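Side-chain contacts in L protein (CAS virus, PDB 5MV0), which probably carries the cap-snatching endonuclease domain of a reptarenavirus polymerase, which would cut capped primers from host messenger RNA for viral transcription: residues Lys11-Ile14 and Leu15-Ser19; Gly151-Pro154 and Glu155-Phe159; Glu160-Lys163 and Leu164-Ile168. All blocks are in the same frame, centred on the assembly; numbering follows the deposited sequence.

Interaction 1: Lys11-Ile14 and Leu15-Ser19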
loop_
_atom_site.group_PDB
_atom_site.type_symbol
_atom_site.label_atom_id
_atom_site.label_comp_id
_atom_site.label_asym_id
_atom_site.label_seq_id
_atom_site.Cartn_x
_atom_site.Cartn_y
_atom_site.Cartn_z
ATOM N N LYS B 11 -3.451 -3.664 -13.096
ATOM C CA LYS B 11 -2.278 -3.656 -12.219
ATOM C C LYS B 11 -2.183 -2.346 -11.451
ATOM O O LYS B 11 -1.902 -2.331 -10.246
ATOM C CB LYS B 11 -0.998 -3.886 -13.027
ATOM C CG LYS B 11 -0.852 -5.309 -13.541
ATOM C CD LYS B 11 0.565 -5.606 -14.017
ATOM C CE LYS B 11 0.866 -4.923 -15.333
ATOM N NZ LYS B 11 1.689 -5.820 -16.211
ATOM N N ASN B 12 -2.433 -1.234 -12.134
ATOM C CA ASN B 12 -2.394 0.061 -11.471
ATOM C C ASN B 12 -3.481 0.180 -10.397
ATOM O O ASN B 12 -3.218 0.685 -9.297
ATOM C CB ASN B 12 -2.522 1.153 -12.527
ATOM C CG ASN B 12 -2.501 2.543 -11.929
ATOM O OD1 ASN B 12 -3.550 3.126 -11.672
ATOM N ND2 ASN B 12 -1.304 3.078 -11.706
ATOM N N VAL B 13 -4.702 -0.291 -10.688
ATOM C CA VAL B 13 -5.768 -0.309 -9.679
ATOM C C VAL B 13 -5.324 -1.097 -8.450
ATOM O O VAL B 13 -5.448 -0.634 -7.310
ATOM C CB VAL B 13 -7.066 -0.901 -10.272
ATOM C CG1 VAL B 13 -8.095 -1.191 -9.155
ATOM C CG2 VAL B 13 -7.650 0.006 -11.358
ATOM N N ILE B 14 -4.797 -2.306 -8.657
ATOM C CA ILE B 14 -4.391 -3.126 -7.515
ATOM C C ILE B 14 -3.265 -2.446 -6.743
ATOM O O ILE B 14 -3.273 -2.395 -5.502
ATOM C CB ILE B 14 -3.991 -4.536 -7.994
ATOM C CG1 ILE B 14 -5.217 -5.281 -8.555
ATOM C CG2 ILE B 14 -3.348 -5.306 -6.875
ATOM C CD1 ILE B 14 -4.874 -6.674 -9.101
ATOM N N LEU B 15 -2.286 -1.899 -7.463
ATOM C CA LEU B 15 -1.189 -1.201 -6.799
ATOM C C LEU B 15 -1.705 -0.047 -5.954
ATOM O O LEU B 15 -1.222 0.175 -4.832
ATOM C CB LEU B 15 -0.176 -0.690 -7.830
ATOM C CG LEU B 15 0.745 -1.750 -8.459
ATOM C CD1 LEU B 15 1.443 -1.221 -9.715
ATOM C CD2 LEU B 15 1.782 -2.224 -7.465
ATOM N N GLU B 16 -2.672 0.710 -6.476
ATOM C CA GLU B 16 -3.189 1.844 -5.714
ATOM C C GLU B 16 -3.939 1.377 -4.476
ATOM O O GLU B 16 -3.792 1.961 -3.393
ATOM C CB GLU B 16 -4.102 2.719 -6.585
ATOM C CG GLU B 16 -4.562 3.975 -5.843
ATOM C CD GLU B 16 -5.338 4.965 -6.696
ATOM O OE1 GLU B 16 -5.425 6.153 -6.301
ATOM O OE2 GLU B 16 -5.868 4.565 -7.755
ATOM N N ILE B 17 -4.773 0.344 -4.622
ATOM C CA ILE B 17 -5.509 -0.194 -3.475
ATOM C C ILE B 17 -4.563 -0.668 -2.385
ATOM O O ILE B 17 -4.792 -0.425 -1.189
ATOM C CB ILE B 17 -6.435 -1.339 -3.927
ATOM C CG1 ILE B 17 -7.576 -0.773 -4.780
ATOM C CG2 ILE B 17 -6.970 -2.085 -2.703
ATOM C CD1 ILE B 17 -8.452 -1.875 -5.398
ATOM N N LEU B 18 -3.510 -1.387 -2.767
ATOM C CA LEU B 18 -2.575 -1.879 -1.769
ATOM C C LEU B 18 -1.739 -0.758 -1.160
ATOM O O LEU B 18 -1.199 -0.941 -0.066
ATOM C CB LEU B 18 -1.668 -2.962 -2.379
ATOM C CG LEU B 18 -2.407 -4.192 -2.953
ATOM C CD1 LEU B 18 -1.419 -5.262 -3.414
ATOM C CD2 LEU B 18 -3.414 -4.789 -1.985
ATOM N N SER B 19 -1.605 0.380 -1.846
ATOM C CA SER B 19 -0.971 1.545 -1.228
ATOM C C SER B 19 -1.877 2.166 -0.173
ATOM O O SER B 19 -1.402 2.631 0.876
ATOM C CB SER B 19 -0.622 2.579 -2.299
ATOM O OG SER B 19 0.238 2.032 -3.302
HETATM O O HOH W 1 -5.856 3.007 -10.103
#
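Two successive turns of the N-terminal helix 4-20 meet here, V13 resting against I17 and I14 against L18, each pair one helical turn apart. In V13, CG1 stands trans to the backbone N (chi1 168°), which sets it beside the carbonyl carbon, with V13 CG1 3.8 Å from CD1 of I17; the two side chains run alongside each other in the same direction. I14 and L18 repeat the pattern, with the CG2 branch of I14 4.0 Å from CD1 of L18. Underneath, the backbone bonds are regular: I17 N reaches V13 O at 2.9 Å with an N-H...O angle of 169°, and L15 N reaches K11 O at 2.8 Å. S19 turns its hydroxyl back onto its own helix, OG donating to L15 O at 2.8 Å. That carbonyl also accepts S19 N, the two donors coming from opposite faces of its plane; the OG bond is the one that holds the hydroxyl at its chi1 of -58°. A water lies 2.8 Å from both N12 OD1 and E16 OE2 and can bridge these side chains one turn apart, though other acceptors compete for its protons. Both residues have further partners: N12 OD1 accepts from T206 N, and E16 OE1 from D32 N of the third subunit. I14 and I17 pack on helix 34-57 and V13 and I17 on helix 155-170, whereas L15 and L18 meet L15 of the second subunit. Such i to i+4 pairing of aliphatic residues is typical of a helix buried on several sides in a helical bundle, here within the arenavirus cap-snatching domain.

Interaction 2: Gly151-Pro154 and Glu155-Phe159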
loop_
_atom_site.group_PDB
_atom_site.type_symbol
_atom_site.label_atom_id
_atom_site.label_comp_id
_atom_site.label_asym_id
_atom_site.label_seq_id
_atom_site.Cartn_x
_atom_site.Cartn_y
_atom_site.Cartn_z
ATOM N N GLY B 151 -14.654 0.750 3.016
ATOM C CA GLY B 151 -13.819 1.355 4.047
ATOM C C GLY B 151 -13.046 2.548 3.505
ATOM O O GLY B 151 -13.615 3.450 2.893
ATOM N N ASN B 152 -11.723 2.542 3.699
ATOM C CA ASN B 152 -10.873 3.614 3.193
ATOM C C ASN B 152 -10.596 3.518 1.697
ATOM O O ASN B 152 -9.998 4.443 1.140
ATOM C CB ASN B 152 -9.538 3.612 3.928
ATOM C CG ASN B 152 -9.698 3.781 5.413
ATOM O OD1 ASN B 152 -10.317 4.737 5.867
ATOM N ND2 ASN B 152 -9.176 2.827 6.182
ATOM N N VAL B 153 -10.972 2.427 1.038
ATOM C CA VAL B 153 -10.700 2.292 -0.393
ATOM C C VAL B 153 -11.820 2.955 -1.181
ATOM O O VAL B 153 -12.995 2.619 -0.975
ATOM C CB VAL B 153 -10.545 0.821 -0.806
ATOM C CG1 VAL B 153 -10.225 0.748 -2.284
ATOM C CG2 VAL B 153 -9.458 0.159 0.011
ATOM N N PRO B 154 -11.505 3.887 -2.090
ATOM C CA PRO B 154 -12.554 4.530 -2.895
ATOM C C PRO B 154 -13.380 3.502 -3.659
ATOM O O PRO B 154 -12.841 2.551 -4.235
ATOM C CB PRO B 154 -11.769 5.434 -3.856
ATOM C CG PRO B 154 -10.416 5.633 -3.213
ATOM C CD PRO B 154 -10.149 4.378 -2.414
ATOM N N GLU B 155 -14.702 3.715 -3.678
ATOM C CA GLU B 155 -15.592 2.746 -4.312
ATOM C C GLU B 155 -15.275 2.567 -5.789
ATOM O O GLU B 155 -15.484 1.477 -6.340
ATOM C CB GLU B 155 -17.060 3.151 -4.149
ATOM C CG GLU B 155 -17.990 2.009 -4.545
ATOM C CD GLU B 155 -19.468 2.348 -4.481
ATOM O OE1 GLU B 155 -19.824 3.488 -4.104
ATOM O OE2 GLU B 155 -20.274 1.455 -4.818
ATOM N N ARG B 156 -14.767 3.612 -6.449
ATOM C CA ARG B 156 -14.445 3.477 -7.864
ATOM C C ARG B 156 -13.389 2.398 -8.090
ATOM O O ARG B 156 -13.416 1.696 -9.110
ATOM C CB ARG B 156 -13.973 4.821 -8.417
ATOM C CG ARG B 156 -13.722 4.822 -9.905
ATOM C CD ARG B 156 -14.954 4.348 -10.652
ATOM N NE ARG B 156 -14.732 4.267 -12.095
ATOM C CZ ARG B 156 -15.075 5.211 -12.965
ATOM N NH1 ARG B 156 -15.659 6.331 -12.546
ATOM N NH2 ARG B 156 -14.836 5.029 -14.258
ATOM N N LEU B 157 -12.448 2.252 -7.157
ATOM C CA LEU B 157 -11.409 1.238 -7.334
ATOM C C LEU B 157 -11.962 -0.173 -7.132
ATOM O O LEU B 157 -11.574 -1.102 -7.852
ATOM C CB LEU B 157 -10.239 1.513 -6.392
ATOM C CG LEU B 157 -9.470 2.818 -6.639
ATOM C CD1 LEU B 157 -8.302 2.970 -5.656
ATOM C CD2 LEU B 157 -8.973 2.885 -8.086
ATOM N N LEU B 158 -12.865 -0.361 -6.161
ATOM C CA LEU B 158 -13.565 -1.638 -6.040
ATOM C C LEU B 158 -14.322 -1.961 -7.312
ATOM O O LEU B 158 -14.377 -3.125 -7.736
ATOM C CB LEU B 158 -14.550 -1.618 -4.870
ATOM C CG LEU B 158 -14.115 -2.037 -3.467
ATOM C CD1 LEU B 158 -13.684 -3.521 -3.418
ATOM C CD2 LEU B 158 -13.018 -1.133 -2.981
ATOM N N PHE B 159 -14.969 -0.951 -7.895
ATOM C CA PHE B 159 -15.663 -1.136 -9.163
ATOM C C PHE B 159 -14.700 -1.572 -10.260
ATOM O O PHE B 159 -14.998 -2.486 -11.034
ATOM C CB PHE B 159 -16.378 0.154 -9.583
ATOM C CG PHE B 159 -16.831 0.122 -11.015
ATOM C CD1 PHE B 159 -17.955 -0.619 -11.376
ATOM C CD2 PHE B 159 -16.101 0.763 -12.012
ATOM C CE1 PHE B 159 -18.359 -0.695 -12.707
ATOM C CE2 PHE B 159 -16.499 0.687 -13.344
ATOM C CZ PHE B 159 -17.631 -0.029 -13.692
#
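This is an apolar contact at a helix start, where the loop after strand 137-145 enters helix 155-170: V153 and P154 lie against L157 and L158 of the first turn. P154 occupies the N-cap position, and its carbonyl oxygen receives L157 N at 3.0 Å. The donor stands above the carbonyl plane, 51° out of it, and the N-H...O angle is only 136°, as expected of a turn just closing; L158 N adds a weak bond to the same oxygen, P154 O, at 3.5 Å. V153 holds CG1 trans to its backbone N (chi1 -178°), which brings this methyl to CD2 of L158, the two side chains crossing nearly at right angles. At 3.4 Å between V153 CG1 and L158 CD2 the packing is tight. The same V153 methyl, CG1, lies 4.2 Å from CB of L157. P154 instead runs alongside L157, pointing the same way, its ring CD 4.0 Å from CD1 of the leucine. Beyond these two segments, V153 and L157 both pack on I17 and P154 on I20 of helix 4-20, and L158 packs on I48 of helix 34-57, while D32 of the third subunit touches P154 and L157. The chemistry is thus divided: the P154 carbonyl supplies the polar link, through one bent and one weak bond, whereas the side chains meet through carbon alone, with no side-chain hydrogen bond joining the two segments.

Interaction 3: Glu160-Lys163 and Leu164-Ile168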
loop_
_atom_site.group_PDB
_atom_site.type_symbol
_atom_site.label_atom_id
_atom_site.label_comp_id
_atom_site.label_asym_id
_atom_site.label_seq_id
_atom_site.Cartn_x
_atom_site.Cartn_y
_atom_site.Cartn_z
ATOM N N GLU B 160 -13.547 -0.900 -10.366
ATOM C CA GLU B 160 -12.605 -1.223 -11.439
ATOM C C GLU B 160 -12.044 -2.633 -11.302
ATOM O O GLU B 160 -11.751 -3.277 -12.318
ATOM C CB GLU B 160 -11.461 -0.205 -11.471
ATOM C CG GLU B 160 -11.901 1.184 -11.881
ATOM C CD GLU B 160 -12.434 1.237 -13.308
ATOM O OE1 GLU B 160 -11.966 0.454 -14.155
ATOM O OE2 GLU B 160 -13.337 2.055 -13.581
ATOM N N LEU B 161 -11.866 -3.124 -10.071
ATOM C CA LEU B 161 -11.449 -4.517 -9.904
ATOM C C LEU B 161 -12.431 -5.442 -10.600
ATOM O O LEU B 161 -12.040 -6.388 -11.292
ATOM C CB LEU B 161 -11.369 -4.891 -8.421
ATOM C CG LEU B 161 -10.277 -4.274 -7.558
ATOM C CD1 LEU B 161 -10.385 -4.886 -6.176
ATOM C CD2 LEU B 161 -8.895 -4.549 -8.191
ATOM N N LEU B 162 -13.717 -5.156 -10.437
ATOM C CA LEU B 162 -14.769 -5.999 -10.996
ATOM C C LEU B 162 -14.875 -5.829 -12.511
ATOM O O LEU B 162 -14.920 -6.814 -13.255
ATOM C CB LEU B 162 -16.088 -5.653 -10.306
ATOM C CG LEU B 162 -17.369 -6.357 -10.779
ATOM C CD1 LEU B 162 -17.329 -7.839 -10.416
ATOM C CD2 LEU B 162 -18.609 -5.658 -10.186
ATOM N N LYS B 163 -14.922 -4.583 -12.989
ATOM C CA LYS B 163 -15.104 -4.355 -14.418
ATOM C C LYS B 163 -13.897 -4.829 -15.226
ATOM O O LYS B 163 -14.060 -5.428 -16.300
ATOM C CB LYS B 163 -15.357 -2.872 -14.700
ATOM C CG LYS B 163 -15.420 -2.617 -16.203
ATOM C CD LYS B 163 -15.559 -1.180 -16.562
ATOM C CE LYS B 163 -15.708 -1.051 -18.068
ATOM N NZ LYS B 163 -15.922 0.370 -18.455
ATOM N N LEU B 164 -12.678 -4.553 -14.747
ATOM C CA LEU B 164 -11.492 -4.902 -15.527
ATOM C C LEU B 164 -11.239 -6.399 -15.500
ATOM O O LEU B 164 -10.802 -6.973 -16.502
ATOM C CB LEU B 164 -10.261 -4.149 -15.022
ATOM C CG LEU B 164 -10.337 -2.626 -15.187
ATOM C CD1 LEU B 164 -9.123 -1.941 -14.562
ATOM C CD2 LEU B 164 -10.494 -2.242 -16.666
ATOM N N SER B 165 -11.497 -7.052 -14.364
ATOM C CA SER B 165 -11.334 -8.501 -14.330
ATOM C C SER B 165 -12.352 -9.188 -15.241
ATOM O O SER B 165 -11.999 -10.136 -15.955
ATOM C CB SER B 165 -11.439 -9.020 -12.894
ATOM O OG SER B 165 -12.756 -8.921 -12.398
ATOM N N LEU B 166 -13.607 -8.713 -15.248
ATOM C CA LEU B 166 -14.620 -9.301 -16.132
ATOM C C LEU B 166 -14.302 -9.053 -17.601
ATOM O O LEU B 166 -14.531 -9.925 -18.448
ATOM C CB LEU B 166 -16.009 -8.750 -15.811
ATOM C CG LEU B 166 -16.670 -9.369 -14.582
ATOM C CD1 LEU B 166 -17.984 -8.662 -14.275
ATOM C CD2 LEU B 166 -16.886 -10.873 -14.770
ATOM N N SER B 167 -13.799 -7.866 -17.926
ATOM C CA SER B 167 -13.393 -7.586 -19.295
ATOM C C SER B 167 -12.294 -8.542 -19.757
ATOM O O SER B 167 -12.352 -9.085 -20.868
ATOM C CB SER B 167 -12.933 -6.137 -19.404
ATOM O OG SER B 167 -12.479 -5.880 -20.711
ATOM N N ILE B 168 -11.280 -8.754 -18.915
ATOM C CA ILE B 168 -10.229 -9.727 -19.218
ATOM C C ILE B 168 -10.820 -11.120 -19.405
ATOM O O ILE B 168 -10.573 -11.790 -20.415
ATOM C CB ILE B 168 -9.166 -9.717 -18.109
ATOM C CG1 ILE B 168 -8.297 -8.464 -18.228
ATOM C CG2 ILE B 168 -8.319 -10.984 -18.148
ATOM C CD1 ILE B 168 -7.482 -8.176 -16.986
#
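L164 and K163 have the most surface buried here, followed by L162, on two turns in the middle and later part of helix 155-170. The L164 side chain crosses that of E160 at a slant: the glutamate chain is bent (chi2 -64°), which swings E160 OE1 back to 3.6 Å from CG of L164, while OE2 turns to a salt bridge with NE of R156. Beneath them L164 N bonds to E160 O at 2.9 Å. Most of what K163 buries comes simply from adjoining L164 along the chain; its one-turn contact is the bond from S167 N to K163 O at 2.9 Å. The lysine chain is fully extended, and its NZ is hydrogen-bonded to the carbonyl of L199. L162 turns CG trans to its own backbone N (chi1 177°), sending CD1 to 4.0 Å from CD1 of L166, and these two leucines lie side by side, pointing the same way. S165 has two conformers; in the one described here its hydroxyl could give its single proton to either L161 O or L162 O, a doubtful choice. Around this turn, L161 fits between helix 4-20, where it meets V13 and I17, and A41 of helix 34-57; S165 also lies on that second helix, against A38 and I42, and L162 and L166 are covered by L187 of helix 181-192.

Overall arrangement
Interactions 1 and 3 are both buried one-turn contacts within single helices, whereas interaction 2 is only partly buried and joins a loop to the start of a helix. Interactions 2 and 3 adjoin on helix 155-170, and interaction 1 lies against both: V13 and I17 meet L161 of interaction 3, with V13 CG1 to L161 CD2 at 3.6 Å, while I17 also touches V153 and L157 of interaction 2. Their chemistry follows position. Mostly regular i to i+4 backbone bonds, aliphatic pairs and serine hydroxyls turned toward helix carbonyls mark interactions 1 and 3, while bent or weak bonds mark the helix start. Other subunits touch interactions 1 and 2, but none touches interaction 3.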